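Long-range contacts in sulfoquinovosidase (Escherichia coli, PDB 5OHT), which hydrolyses the alpha-glycosidic bond of the plant sulfolipid sulfoquinovosyl diacylglycerol, and of simpler sulfoquinovosides, to release sulfoquinovose for sulfoglycolysis: residues W149-G154 and Y177-F182; G506-L511 and E538-G543. All coordinates share one frame; numbering follows the deposited sequence.

Interaction 1. Residues W149-G154 and Y177-F182; sequences WTSEQG and YYWTFF. With CA (calcium ion), chain C.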
ATOM      1  N   TRP A 149     -11.187  -5.939   0.055  1.00 27.64           N
ATOM      2  CA  TRP A 149     -10.803  -7.324  -0.176  1.00 26.60           C
ATOM      3  C   TRP A 149      -9.507  -7.320  -1.026  1.00 28.64           C
ATOM      4  O   TRP A 149      -9.512  -6.773  -2.140  1.00 26.70           O
ATOM      5  CB  TRP A 149     -11.919  -8.051  -0.943  1.00 28.35           C
ATOM      6  CG  TRP A 149     -11.703  -9.560  -1.147  1.00 27.54           C
ATOM      7  CD1 TRP A 149     -11.202 -10.171  -2.308  1.00 27.06           C
ATOM      8  CD2 TRP A 149     -12.014 -10.644  -0.244  1.00 26.47           C
ATOM      9  NE1 TRP A 149     -11.171 -11.550  -2.131  1.00 29.49           N
ATOM     10  CE2 TRP A 149     -11.652 -11.857  -0.892  1.00 27.58           C
ATOM     11  CE3 TRP A 149     -12.560 -10.710   1.037  1.00 31.38           C
ATOM     12  CZ2 TRP A 149     -11.861 -13.137  -0.306  1.00 27.92           C
ATOM     13  CZ3 TRP A 149     -12.751 -11.977   1.621  1.00 31.47           C
ATOM     14  CH2 TRP A 149     -12.380 -13.157   0.953  1.00 29.81           C
ATOM     15  N   THR A 150      -8.427  -7.821  -0.468  1.00 29.58           N
ATOM     16  CA  THR A 150      -7.141  -7.777  -1.186  1.00 29.22           C
ATOM     17  C   THR A 150      -7.231  -8.659  -2.441  1.00 26.60           C
ATOM     18  O   THR A 150      -7.757  -9.787  -2.401  1.00 26.31           O
ATOM     19  CB  THR A 150      -5.917  -8.148  -0.309  1.00 29.41           C
ATOM     20  OG1 THR A 150      -4.689  -7.976  -1.047  1.00 29.84           O
ATOM     21  CG2 THR A 150      -5.964  -9.575   0.217  1.00 29.67           C
ATOM     22  N   SER A 151      -6.751  -8.141  -3.545  1.00 27.60           N
ATOM     23  CA  SER A 151      -6.696  -8.927  -4.803  1.00 26.20           C
ATOM     24  C   SER A 151      -5.652  -8.369  -5.752  1.00 25.14           C
ATOM     25  O   SER A 151      -4.981  -7.367  -5.460  1.00 26.70           O
ATOM     26  CB  SER A 151      -8.083  -8.910  -5.523  1.00 27.48           C
ATOM     27  OG  SER A 151      -8.411  -7.611  -6.067  1.00 26.82           O
ATOM     28  N   GLU A 152      -5.542  -8.979  -6.947  1.00 25.79           N
ATOM     29  CA  GLU A 152      -4.914  -8.291  -8.052  1.00 26.83           C
ATOM     30  C   GLU A 152      -5.567  -6.896  -8.191  1.00 28.79           C
ATOM     31  O   GLU A 152      -6.792  -6.731  -7.965  1.00 27.34           O
ATOM     32  CB  GLU A 152      -5.044  -9.096  -9.351  1.00 26.79           C
ATOM     33  CG  GLU A 152      -3.940 -10.107  -9.478  1.00 31.25           C
ATOM     34  CD  GLU A 152      -2.541  -9.498  -9.778  1.00 32.05           C
ATOM     35  OE1 GLU A 152      -2.416  -8.272 -10.073  1.00 28.13           O
ATOM     36  OE2 GLU A 152      -1.558 -10.284  -9.703  1.00 29.88           O
ATOM     37  N   GLN A 153      -4.773  -5.938  -8.625  1.00 28.17           N
ATOM     38  CA  GLN A 153      -5.168  -4.473  -8.555  1.00 26.77           C
ATOM     39  C   GLN A 153      -5.881  -3.950  -9.781  1.00 26.89           C
ATOM     40  O   GLN A 153      -6.482  -2.869  -9.777  1.00 29.10           O
ATOM     41  CB  GLN A 153      -3.892  -3.663  -8.194  1.00 29.29           C
ATOM     42  CG  GLN A 153      -4.011  -2.147  -8.013  1.00 28.51           C
ATOM     43  CD  GLN A 153      -3.440  -1.338  -9.153  1.00 30.77           C
ATOM     44  OE1 GLN A 153      -3.158  -1.875 -10.251  1.00 28.11           O
ATOM     45  NE2 GLN A 153      -3.272  -0.033  -8.927  1.00 27.03           N
ATOM     46  N   GLY A 154      -5.838  -4.744 -10.851  1.00 28.82           N
ATOM     47  CA  GLY A 154      -6.464  -4.454 -12.109  1.00 27.07           C
ATOM     48  C   GLY A 154      -5.480  -3.934 -13.193  1.00 29.82           C
ATOM     49  O   GLY A 154      -4.466  -3.255 -12.883  1.00 27.52           O
ATOM     50  N   TYR A 177     -12.344   0.859  -9.783  1.00 29.26           N
ATOM     51  CA  TYR A 177     -11.770   1.972  -9.020  1.00 28.59           C
ATOM     52  C   TYR A 177     -11.308   1.613  -7.596  1.00 30.77           C
ATOM     53  O   TYR A 177     -10.388   2.243  -7.083  1.00 30.14           O
ATOM     54  CB  TYR A 177     -12.755   3.178  -8.968  1.00 30.74           C
ATOM     55  CG  TYR A 177     -13.978   2.974  -8.051  1.00 29.18           C
ATOM     56  CD1 TYR A 177     -13.905   3.255  -6.672  1.00 27.40           C
ATOM     57  CD2 TYR A 177     -15.226   2.583  -8.578  1.00 29.52           C
ATOM     58  CE1 TYR A 177     -15.017   3.095  -5.834  1.00 30.01           C
ATOM     59  CE2 TYR A 177     -16.349   2.371  -7.725  1.00 30.75           C
ATOM     60  CZ  TYR A 177     -16.238   2.629  -6.375  1.00 33.46           C
ATOM     61  OH  TYR A 177     -17.297   2.421  -5.524  1.00 32.10           O
ATOM     62  N   TYR A 178     -11.909   0.563  -7.017  1.00 30.59           N
ATOM     63  CA  TYR A 178     -11.665   0.160  -5.634  1.00 29.87           C
ATOM     64  C   TYR A 178     -10.721  -1.050  -5.498  1.00 27.75           C
ATOM     65  O   TYR A 178     -10.386  -1.439  -4.364  1.00 27.93           O
ATOM     66  CB  TYR A 178     -13.032  -0.140  -4.910  1.00 28.74           C
ATOM     67  CG  TYR A 178     -13.814  -1.244  -5.536  1.00 27.72           C
ATOM     68  CD1 TYR A 178     -13.629  -2.572  -5.173  1.00 33.63           C
ATOM     69  CD2 TYR A 178     -14.758  -0.957  -6.520  1.00 32.39           C
ATOM     70  CE1 TYR A 178     -14.316  -3.594  -5.821  1.00 32.69           C
ATOM     71  CE2 TYR A 178     -15.450  -1.950  -7.180  1.00 34.92           C
ATOM     72  CZ  TYR A 178     -15.235  -3.264  -6.796  1.00 37.35           C
ATOM     73  OH  TYR A 178     -15.886  -4.244  -7.465  1.00 38.28           O
ATOM     74  N   TRP A 179     -10.297  -1.644  -6.614  1.00 26.21           N
ATOM     75  CA  TRP A 179      -9.398  -2.816  -6.530  1.00 26.89           C
ATOM     76  C   TRP A 179      -7.991  -2.344  -6.017  1.00 26.44           C
ATOM     77  O   TRP A 179      -7.519  -1.257  -6.392  1.00 28.16           O
ATOM     78  CB  TRP A 179      -9.272  -3.503  -7.894  1.00 26.55           C
ATOM     79  CG  TRP A 179     -10.486  -4.287  -8.380  1.00 27.85           C
ATOM     80  CD1 TRP A 179     -11.803  -4.010  -8.152  1.00 29.89           C
ATOM     81  CD2 TRP A 179     -10.460  -5.484  -9.207  1.00 30.07           C
ATOM     82  NE1 TRP A 179     -12.598  -4.972  -8.784  1.00 29.52           N
ATOM     83  CE2 TRP A 179     -11.794  -5.865  -9.449  1.00 31.36           C
ATOM     84  CE3 TRP A 179      -9.429  -6.252  -9.773  1.00 29.02           C
ATOM     85  CZ2 TRP A 179     -12.124  -6.990 -10.235  1.00 31.03           C
ATOM     86  CZ3 TRP A 179      -9.760  -7.355 -10.595  1.00 30.78           C
ATOM     87  CH2 TRP A 179     -11.091  -7.718 -10.786  1.00 31.66           C
ATOM     88  N   THR A 180      -7.396  -3.141  -5.164  1.00 26.27           N
ATOM     89  CA  THR A 180      -6.060  -2.867  -4.543  1.00 26.14           C
ATOM     90  C   THR A 180      -5.425  -4.096  -3.879  1.00 26.30           C
ATOM     91  O   THR A 180      -6.110  -4.990  -3.335  1.00 27.87           O
ATOM     92  CB  THR A 180      -6.143  -1.668  -3.522  1.00 23.86           C
ATOM     93  OG1 THR A 180      -4.892  -1.434  -2.911  1.00 24.14           O
ATOM     94  CG2 THR A 180      -7.246  -1.898  -2.468  1.00 25.63           C
ATOM     95  N   PHE A 181      -4.094  -4.097  -3.896  1.00 25.58           N
ATOM     96  CA  PHE A 181      -3.282  -5.033  -3.163  1.00 27.07           C
ATOM     97  C   PHE A 181      -3.356  -4.814  -1.620  1.00 28.48           C
ATOM     98  O   PHE A 181      -3.017  -5.736  -0.859  1.00 28.73           O
ATOM     99  CB  PHE A 181      -1.792  -4.990  -3.579  1.00 26.95           C
ATOM    100  CG  PHE A 181      -1.508  -4.834  -5.052  1.00 26.75           C
ATOM    101  CD1 PHE A 181      -1.569  -5.915  -5.918  1.00 27.72           C
ATOM    102  CD2 PHE A 181      -1.088  -3.608  -5.565  1.00 26.11           C
ATOM    103  CE1 PHE A 181      -1.229  -5.772  -7.272  1.00 27.20           C
ATOM    104  CE2 PHE A 181      -0.799  -3.446  -6.913  1.00 29.42           C
ATOM    105  CZ  PHE A 181      -0.842  -4.551  -7.759  1.00 27.64           C
ATOM    106  N   PHE A 182      -3.774  -3.627  -1.158  1.00 24.35           N
ATOM    107  CA  PHE A 182      -3.681  -3.249   0.288  1.00 25.62           C
ATOM    108  C   PHE A 182      -4.929  -2.409   0.711  1.00 27.52           C
ATOM    109  O   PHE A 182      -4.813  -1.197   0.934  1.00 26.06           O
ATOM    110  CB  PHE A 182      -2.390  -2.434   0.484  1.00 24.45           C
ATOM    111  CG  PHE A 182      -1.958  -2.118   1.941  1.00 25.39           C
ATOM    112  CD1 PHE A 182      -2.770  -2.301   3.044  1.00 24.50           C
ATOM    113  CD2 PHE A 182      -0.671  -1.662   2.162  1.00 26.59           C
ATOM    114  CE1 PHE A 182      -2.316  -2.007   4.317  1.00 25.92           C
ATOM    115  CE2 PHE A 182      -0.203  -1.368   3.436  1.00 27.95           C
ATOM    116  CZ  PHE A 182      -1.027  -1.535   4.531  1.00 25.66           C
TER
HETATM  117 CA    CA C 701      -2.407  -2.189 -12.473  1.00 26.69          CA
HETATM  118  O   HOH W   1      -9.167  -5.456  -4.474  1.00 27.13           O
HETATM  119  O   HOH W   2      -2.123  -4.488 -11.957  1.00 26.88           O
HETATM  120  O   HOH W   3      -1.302  -2.831 -14.608  1.00 26.62           O
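Q153 lays its CB over one face of the F181 ring, toward the rim. This is a CH-pi contact, with Q153 CB 3.4 Å from the F181 ring centroid. Q153 CG comes 3.6 Å from F181 CE2. With CG anti to the backbone N (chi1 -178°) and a bend at chi2, Q153 runs on past the ring to the calcium ion. G154 O also binds calcium, at 2.4 Å, with D472 and D481 among the other ligands. The E152 carboxylate meets F181 at the ring edge, steeply turned against it, and its OE2 bonds to Y409. W179 sets out toward 149-154, and its CE3 lies 3.2 Å from E152 O. S151 OG donates to that same oxygen. S151 N donates to T180 O at 3.2 Å, and T150 OG1 donates to F181 O at 2.8 Å from above the carbonyl plane. Water 1 joins W149 O, S151 OG and T180 N. T150 and F181 both pack on E408, assigned to the active site by similarity, so the loop pair probably borders the catalytic centre. The two loops flank helix 162-168 in the chain. Strand 54-74 packs against them through N54, F55 and I57, and strand 145-148 leads into 149-154.

Interaction 2. Residues G506-L511 and E538-G543; sequences GGYTTL and EGNRPG. With 9VH ([(3~{S},4~{R},5~{R})-4,5-bis(oxidanyl)piperidin-3-yl]methanesulfonic acid), chain D.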
ATOM      1  N   GLY A 506       9.204   4.030 -14.521  1.00 27.55           N
ATOM      2  CA  GLY A 506       8.639   3.623 -15.839  1.00 26.83           C
ATOM      3  C   GLY A 506       7.438   2.705 -15.892  1.00 29.99           C
ATOM      4  O   GLY A 506       6.987   2.356 -16.994  1.00 30.63           O
ATOM      5  N   GLY A 507       6.945   2.251 -14.741  1.00 27.20           N
ATOM      6  CA  GLY A 507       5.835   1.308 -14.712  1.00 28.86           C
ATOM      7  C   GLY A 507       6.265  -0.126 -15.042  1.00 25.54           C
ATOM      8  O   GLY A 507       7.445  -0.361 -15.329  1.00 28.18           O
ATOM      9  N   TYR A 508       5.288  -1.031 -15.086  1.00 26.19           N
ATOM     10  CA  TYR A 508       5.489  -2.472 -15.245  1.00 25.94           C
ATOM     11  C   TYR A 508       4.728  -3.165 -16.381  1.00 28.06           C
ATOM     12  O   TYR A 508       5.348  -3.814 -17.275  1.00 26.86           O
ATOM     13  CB  TYR A 508       5.148  -3.182 -13.947  1.00 29.27           C
ATOM     14  CG  TYR A 508       5.323  -4.695 -14.043  1.00 28.44           C
ATOM     15  CD1 TYR A 508       6.598  -5.257 -14.096  1.00 26.04           C
ATOM     16  CD2 TYR A 508       4.195  -5.552 -14.144  1.00 28.28           C
ATOM     17  CE1 TYR A 508       6.744  -6.622 -14.245  1.00 26.43           C
ATOM     18  CE2 TYR A 508       4.364  -6.941 -14.257  1.00 29.13           C
ATOM     19  CZ  TYR A 508       5.632  -7.448 -14.337  1.00 27.56           C
ATOM     20  OH  TYR A 508       5.790  -8.815 -14.442  1.00 30.75           O
ATOM     21  N   THR A 509       3.402  -3.056 -16.358  1.00 25.99           N
ATOM     22  CA  THR A 509       2.519  -3.920 -17.169  1.00 27.35           C
ATOM     23  C   THR A 509       2.550  -3.567 -18.669  1.00 29.51           C
ATOM     24  O   THR A 509       2.168  -2.469 -19.057  1.00 27.23           O
ATOM     25  CB  THR A 509       1.076  -3.884 -16.665  1.00 28.28           C
ATOM     26  OG1 THR A 509       1.024  -4.137 -15.218  1.00 25.76           O
ATOM     27  CG2 THR A 509       0.260  -4.983 -17.453  1.00 32.64           C
ATOM     28  N   THR A 510       2.994  -4.531 -19.470  1.00 26.35           N
ATOM     29  CA  THR A 510       3.318  -4.322 -20.885  1.00 26.66           C
ATOM     30  C   THR A 510       2.464  -5.395 -21.664  1.00 27.58           C
ATOM     31  O   THR A 510       2.791  -6.612 -21.643  1.00 29.71           O
ATOM     32  CB  THR A 510       4.823  -4.586 -21.080  1.00 28.65           C
ATOM     33  OG1 THR A 510       5.621  -3.839 -20.138  1.00 27.96           O
ATOM     34  CG2 THR A 510       5.274  -4.209 -22.482  1.00 28.89           C
ATOM     35  N   LEU A 511       1.372  -4.942 -22.241  1.00 31.45           N
ATOM     36  CA  LEU A 511       0.303  -5.766 -22.838  1.00 33.55           C
ATOM     37  C   LEU A 511      -0.428  -4.986 -23.898  1.00 32.52           C
ATOM     38  O   LEU A 511      -0.501  -3.741 -23.868  1.00 31.34           O
ATOM     39  CB  LEU A 511      -0.744  -6.171 -21.773  1.00 34.86           C
ATOM     40  CG  LEU A 511      -0.375  -7.169 -20.742  1.00 34.22           C
ATOM     41  CD1 LEU A 511      -1.545  -7.265 -19.737  1.00 38.74           C
ATOM     42  CD2 LEU A 511       0.004  -8.531 -21.363  1.00 35.70           C
ATOM     43  N   GLU A 538      12.577  -3.510 -15.577  1.00 26.61           N
ATOM     44  CA  GLU A 538      12.489  -3.809 -17.044  1.00 26.99           C
ATOM     45  C   GLU A 538      11.070  -3.961 -17.608  1.00 29.47           C
ATOM     46  O   GLU A 538      10.825  -3.648 -18.805  1.00 27.39           O
ATOM     47  CB  GLU A 538      13.306  -5.094 -17.367  1.00 26.32           C
ATOM     48  CG  GLU A 538      14.813  -4.902 -17.183  1.00 31.61           C
ATOM     49  CD  GLU A 538      15.658  -6.138 -17.655  1.00 33.65           C
ATOM     50  OE1 GLU A 538      15.086  -7.238 -17.818  1.00 37.33           O
ATOM     51  OE2 GLU A 538      16.926  -5.977 -17.812  1.00 38.40           O
ATOM     52  N   GLY A 539      10.104  -4.351 -16.750  1.00 27.68           N
ATOM     53  CA  GLY A 539       8.755  -4.699 -17.155  1.00 28.27           C
ATOM     54  C   GLY A 539       8.657  -6.205 -17.462  1.00 29.96           C
ATOM     55  O   GLY A 539       9.678  -6.911 -17.447  1.00 29.48           O
ATOM     56  N   ASN A 540       7.436  -6.682 -17.767  1.00 32.22           N
ATOM     57  CA  ASN A 540       7.198  -8.143 -18.030  1.00 27.47           C
ATOM     58  C   ASN A 540       7.714  -8.556 -19.427  1.00 32.33           C
ATOM     59  O   ASN A 540       8.006  -9.741 -19.631  1.00 30.70           O
ATOM     60  CB  ASN A 540       5.712  -8.557 -17.836  1.00 29.94           C
ATOM     61  CG  ASN A 540       4.755  -7.797 -18.668  1.00 27.70           C
ATOM     62  OD1 ASN A 540       4.578  -6.572 -18.475  1.00 30.41           O
ATOM     63  ND2 ASN A 540       4.068  -8.504 -19.637  1.00 30.18           N
ATOM     64  N   ARG A 541       7.842  -7.570 -20.342  1.00 29.66           N
ATOM     65  CA  ARG A 541       8.374  -7.774 -21.758  1.00 31.76           C
ATOM     66  C   ARG A 541       9.498  -6.809 -22.009  1.00 29.77           C
ATOM     67  O   ARG A 541       9.296  -5.720 -22.571  1.00 31.86           O
ATOM     68  CB  ARG A 541       7.255  -7.629 -22.786  1.00 31.77           C
ATOM     69  CG  ARG A 541       6.227  -8.753 -22.650  1.00 31.14           C
ATOM     70  CD  ARG A 541       5.020  -8.528 -23.522  1.00 33.87           C
ATOM     71  NE  ARG A 541       4.037  -9.593 -23.325  1.00 33.32           N
ATOM     72  CZ  ARG A 541       2.845  -9.663 -23.937  1.00 37.21           C
ATOM     73  NH1 ARG A 541       2.481  -8.735 -24.764  1.00 33.96           N
ATOM     74  NH2 ARG A 541       1.993 -10.667 -23.664  1.00 35.63           N
ATOM     75  N   PRO A 542      10.684  -7.136 -21.505  1.00 30.80           N
ATOM     76  CA  PRO A 542      11.762  -6.115 -21.453  1.00 32.82           C
ATOM     77  C   PRO A 542      12.172  -5.526 -22.849  1.00 34.44           C
ATOM     78  O   PRO A 542      12.427  -4.293 -22.987  1.00 31.80           O
ATOM     79  CB  PRO A 542      12.914  -6.871 -20.837  1.00 33.57           C
ATOM     80  CG  PRO A 542      12.274  -7.955 -19.992  1.00 32.24           C
ATOM     81  CD  PRO A 542      11.074  -8.372 -20.811  1.00 32.34           C
ATOM     82  N   GLY A 543      12.130  -6.388 -23.866  1.00 33.31           N
ATOM     83  CA  GLY A 543      12.418  -5.975 -25.259  1.00 33.98           C
ATOM     84  C   GLY A 543      11.422  -5.033 -25.861  1.00 37.51           C
ATOM     85  O   GLY A 543      11.757  -4.395 -26.819  1.00 36.09           O
TER
HETATM   86  O1  9VH D 702       6.503 -12.413 -13.033  1.00 28.20           O
HETATM   87  S1  9VH D 702       6.737 -12.704 -11.657  1.00 29.39           S
HETATM   88  O2  9VH D 702       7.607 -13.753 -11.272  1.00 28.40           O
HETATM   89  O3  9VH D 702       5.438 -13.025 -10.981  1.00 28.03           O
HETATM   90  C1  9VH D 702       7.361 -11.254 -10.829  1.00 30.55           C
HETATM   91  C2  9VH D 702       6.610  -9.932 -11.072  1.00 27.66           C
HETATM   92  C3  9VH D 702       5.191  -9.949 -10.525  1.00 35.82           C
HETATM   93  N1  9VH D 702       4.879  -9.128  -9.338  1.00 33.80           N
HETATM   94  C4  9VH D 702       5.264  -7.716  -9.498  1.00 29.14           C
HETATM   95  C5  9VH D 702       6.410  -7.474 -10.487  1.00 26.80           C
HETATM   96  O4  9VH D 702       7.157  -6.334 -10.113  1.00 26.07           O
HETATM   97  C6  9VH D 702       7.352  -8.672 -10.595  1.00 27.88           C
HETATM   98  O5  9VH D 702       8.371  -8.343 -11.543  1.00 28.36           O
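The Y508 ring has C5 of the sulfonate iminosugar 9VH over one face, 3.8 Å above the plane, and N540 OD1 over the opposite face, both toward the rim. The N540 side chain crosses the ring at about a right angle, its CB 3.4 Å from Y508 OH. The R541 guanidinium has L511 CD2 and T510 O over one face, while its NE and NH2 bond to F298 O and S297 O. The N540 amide grips the backbone of T510 twice. T510 N donates to N540 OD1 at 2.8 Å, on an in-plane lone pair, though its N-H is bent to 137°. N540 ND2 donates to T510 O at 3.0 Å, and to F298 O. CG of N540 sits between its own N and carbonyl carbon (chi1 57°), which turns the amide toward T510. An alanine here would lose both bonds and is likely to leave T510 N without its acceptor and T510 O without the ND2 donor. T510 OG1 donates to Y508 O and accepts from N545 ND2. A CB on G539 would crowd Y508 O. These loops line the active site of the family 31 TIM barrel, with Y508 beside substrate-binding H537 and D472, the inferred proton donor.

Both contacts are buried loop-to-loop joins with little regular secondary structure, but they hold different elements. Interaction 1 lies within the N-terminal galactose mutarotase-like range, its centre about 10 Å from the chain's centre. Interaction 2 lies in the TIM-barrel range, its centre about 21 Å from the chain's centre, with a partly exposed arginine at its border. Their centres lie about 20 Å apart. D472 lies between them: its carbonyl binds the calcium of interaction 1, and Y508 of interaction 2 packs on its side chain. Interaction 1 relies on metal, water and aromatic contacts and two hydrogen bonds to backbone carbonyls. Interaction 2 relies on a paired amide-backbone grip and a tyrosine against the ligand.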